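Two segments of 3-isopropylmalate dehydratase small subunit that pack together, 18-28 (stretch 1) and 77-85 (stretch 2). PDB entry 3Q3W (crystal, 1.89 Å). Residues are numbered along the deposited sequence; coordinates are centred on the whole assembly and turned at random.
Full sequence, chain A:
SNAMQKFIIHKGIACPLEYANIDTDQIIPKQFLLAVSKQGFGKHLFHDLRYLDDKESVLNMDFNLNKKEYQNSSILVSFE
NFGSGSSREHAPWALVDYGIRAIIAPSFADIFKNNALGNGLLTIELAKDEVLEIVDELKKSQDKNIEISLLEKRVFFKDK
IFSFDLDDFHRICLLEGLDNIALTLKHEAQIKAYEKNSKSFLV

Stretch 1 18-28: EYANIDTDQII
Stretch 2 (77-85) VSFENFGSG

Two segments run side by side in the same direction, Ala 20 beside Phe 79, Asn 21 beside Asn 81 and Asp 23 beside Ser 84, and backbone atoms do most of the joining. Asn 21 N donates to Glu 80 O (2.7 Å), Gly 83 N to Ile 22 O (2.7 Å), Thr 24 N to Ser 84 O (3.0 Å) and Phe 79 N to Tyr 19 O (3.2 Å). One side-chain pair joins them: Asn 81 ND2 (chi1 t) donates to Asn 21 OD1 (chi1 m) at 3.2 Å. Both asparagines adopt left-handed backbone angles (58/44 and 52/38), which asparagine tolerates well. A water accepts from Ile 22 N and donates to Phe 79 O, both at 3.1 Å.

Asn 81 to Ser 84 form a type II turn; Gly 83, at 91/10, has angles that would jam a CB against the preceding carbonyl. At Gly 85 a CB would also strike Thr 24 OG1. Asp 23 (chi1 p) caps helix 24-27, its OD1 accepting from Gln 26 N at 2.9 Å.

Apolar packing completes the contact, which buries 660 Å². Phe 79 (chi1 m) points toward stretch 1; Glu 18 CA lies over one ring face, 3.9 Å from the centroid, a CH-pi contact. Buried Phe 82 (chi1 t) meets Ile 22 CG2 through CE1 (3.9 Å) and Ile 27 CD1 through CE2 (4.0 Å); these side chains have no polar groups to satisfy, which suits burial.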

# COMPACT_ATOMS: atom_id res chain seq x y z
N GLU A 18 4.21 10.57 -3.52
CA GLU A 18 3.83 11.34 -4.69
C GLU A 18 4.71 10.96 -5.87
O GLU A 18 5.50 11.77 -6.40
CB GLU A 18 3.95 12.83 -4.36
CG GLU A 18 2.93 13.28 -3.31
CD GLU A 18 3.02 14.79 -3.04
OE1 GLU A 18 2.52 15.60 -3.87
OE2 GLU A 18 3.60 15.15 -2.01
N TYR A 19 4.56 9.70 -6.28
CA TYR A 19 5.19 9.19 -7.46
C TYR A 19 4.12 8.44 -8.27
O TYR A 19 3.22 7.80 -7.70
CB TYR A 19 6.33 8.25 -7.08
CG TYR A 19 7.25 8.73 -5.97
CD1 TYR A 19 8.41 9.45 -6.26
CD2 TYR A 19 7.00 8.41 -4.64
CE1 TYR A 19 9.30 9.87 -5.23
CE2 TYR A 19 7.87 8.83 -3.61
CZ TYR A 19 9.02 9.56 -3.91
OH TYR A 19 9.88 9.97 -2.89
N ALA A 20 4.21 8.55 -9.59
CA ALA A 20 3.37 7.77 -10.51
C ALA A 20 4.19 6.58 -10.95
O ALA A 20 5.42 6.57 -10.86
CB ALA A 20 2.93 8.60 -11.71
N ASN A 21 3.48 5.57 -11.45
CA ASN A 21 4.14 4.41 -12.01
C ASN A 21 5.17 3.79 -11.04
O ASN A 21 6.22 3.35 -11.50
CB ASN A 21 4.84 4.79 -13.31
CG ASN A 21 3.95 5.57 -14.23
OD1 ASN A 21 2.94 5.06 -14.70
ND2 ASN A 21 4.32 6.83 -14.47
N ILE A 22 4.88 3.76 -9.73
CA ILE A 22 5.77 3.05 -8.79
C ILE A 22 5.80 1.60 -9.29
O ILE A 22 4.77 0.94 -9.43
CB ILE A 22 5.35 3.19 -7.32
CG1 ILE A 22 5.75 4.57 -6.80
CG2 ILE A 22 6.02 2.12 -6.41
CD1 ILE A 22 4.83 5.13 -5.72
N ASP A 23 6.98 1.14 -9.66
CA ASP A 23 7.14 -0.16 -10.25
C ASP A 23 7.66 -1.23 -9.27
O ASP A 23 8.09 -0.93 -8.15
CB ASP A 23 7.98 -0.04 -11.53
CG ASP A 23 9.40 0.33 -11.27
OD1 ASP A 23 9.96 -0.16 -10.27
OD2 ASP A 23 10.01 1.08 -12.09
N THR A 24 7.61 -2.47 -9.72
CA THR A 24 7.84 -3.62 -8.89
C THR A 24 9.27 -3.59 -8.38
O THR A 24 9.52 -4.00 -7.26
CB THR A 24 7.44 -4.96 -9.63
OG1 THR A 24 8.01 -4.98 -10.95
CG2 THR A 24 5.93 -5.09 -9.77
N ASP A 25 10.20 -3.04 -9.16
CA ASP A 25 11.57 -2.86 -8.68
C ASP A 25 11.76 -1.79 -7.61
O ASP A 25 12.68 -1.87 -6.79
CB ASP A 25 12.53 -2.49 -9.81
CG ASP A 25 12.74 -3.61 -10.76
OD1 ASP A 25 13.33 -4.65 -10.36
OD2 ASP A 25 12.34 -3.43 -11.94
N GLN A 26 10.95 -0.75 -7.66
CA GLN A 26 10.94 0.23 -6.59
C GLN A 26 10.35 -0.39 -5.35
O GLN A 26 10.82 -0.13 -4.26
CB GLN A 26 10.17 1.47 -7.00
CG GLN A 26 10.78 2.17 -8.20
CD GLN A 26 10.07 3.46 -8.49
OE1 GLN A 26 9.21 3.55 -9.34
NE2 GLN A 26 10.39 4.45 -7.73
N ILE A 27 9.31 -1.18 -5.50
CA ILE A 27 8.68 -1.85 -4.35
C ILE A 27 9.68 -2.82 -3.68
O ILE A 27 9.87 -2.79 -2.48
CB ILE A 27 7.35 -2.57 -4.72
CG1 ILE A 27 6.31 -1.54 -5.19
CG2 ILE A 27 6.74 -3.29 -3.48
CD1 ILE A 27 5.10 -2.14 -5.93
N ILE A 28 10.35 -3.65 -4.48
CA ILE A 28 11.33 -4.58 -3.94
C ILE A 28 12.24 -5.03 -5.06
O ILE A 28 11.78 -5.65 -6.03
CB ILE A 28 10.66 -5.83 -3.22
CG1 ILE A 28 11.74 -6.79 -2.69
CG2 ILE A 28 9.58 -6.50 -4.11
CD1 ILE A 28 11.27 -7.74 -1.55
N VAL A 77 -0.84 6.30 0.08
CA VAL A 77 -1.57 7.04 -0.92
C VAL A 77 -0.57 7.42 -2.00
O VAL A 77 0.39 8.16 -1.75
CB VAL A 77 -2.20 8.28 -0.31
CG1 VAL A 77 -3.13 8.96 -1.34
CG2 VAL A 77 -2.96 7.89 0.91
N SER A 78 -0.78 6.90 -3.20
CA SER A 78 0.12 7.13 -4.33
C SER A 78 -0.61 7.58 -5.59
O SER A 78 -1.80 7.79 -5.59
CB SER A 78 0.90 5.87 -4.62
OG SER A 78 2.14 6.18 -5.25
N PHE A 79 0.15 7.75 -6.66
CA PHE A 79 -0.43 8.24 -7.88
C PHE A 79 -0.63 7.05 -8.79
O PHE A 79 -0.62 5.90 -8.33
CB PHE A 79 0.47 9.31 -8.49
CG PHE A 79 0.58 10.59 -7.68
CD1 PHE A 79 -0.41 10.99 -6.81
CD2 PHE A 79 1.68 11.44 -7.88
CE1 PHE A 79 -0.30 12.18 -6.13
CE2 PHE A 79 1.79 12.64 -7.22
CZ PHE A 79 0.81 13.01 -6.34
N GLU A 80 -0.85 7.31 -10.08
CA GLU A 80 -1.37 6.30 -10.99
C GLU A 80 -0.41 5.19 -11.31
O GLU A 80 0.80 5.36 -11.21
CB GLU A 80 -1.86 6.92 -12.31
CG GLU A 80 -0.89 7.91 -13.01
CD GLU A 80 -1.21 9.38 -12.68
OE1 GLU A 80 -1.25 9.75 -11.48
OE2 GLU A 80 -1.41 10.17 -13.63
N ASN A 81 -0.99 4.07 -11.74
CA ASN A 81 -0.27 2.90 -12.22
C ASN A 81 0.67 2.37 -11.15
O ASN A 81 1.81 2.00 -11.43
CB ASN A 81 0.43 3.18 -13.56
CG ASN A 81 0.91 1.91 -14.26
OD1 ASN A 81 0.29 0.85 -14.14
ND2 ASN A 81 2.03 2.01 -14.96
N PHE A 82 0.17 2.31 -9.94
CA PHE A 82 0.94 1.77 -8.86
C PHE A 82 1.13 0.27 -9.06
O PHE A 82 0.17 -0.45 -9.32
CB PHE A 82 0.26 1.98 -7.53
CG PHE A 82 1.11 1.59 -6.33
CD1 PHE A 82 1.86 2.53 -5.66
CD2 PHE A 82 1.15 0.27 -5.89
CE1 PHE A 82 2.63 2.16 -4.56
CE2 PHE A 82 1.91 -0.09 -4.81
CZ PHE A 82 2.67 0.83 -4.15
N GLY A 83 2.36 -0.19 -8.94
CA GLY A 83 2.61 -1.63 -9.07
C GLY A 83 2.94 -2.06 -10.48
O GLY A 83 2.98 -3.24 -10.75
N SER A 84 3.16 -1.08 -11.35
CA SER A 84 3.62 -1.33 -12.72
C SER A 84 4.72 -2.39 -12.82
O SER A 84 5.71 -2.35 -12.09
CB SER A 84 4.09 -0.03 -13.39
OG SER A 84 4.52 -0.27 -14.71
N GLY A 85 4.51 -3.34 -13.74
CA GLY A 85 5.51 -4.33 -14.09
C GLY A 85 4.92 -5.72 -14.28
O GLY A 85 3.71 -5.91 -14.17
O HOH W 1 2.30 4.80 -8.44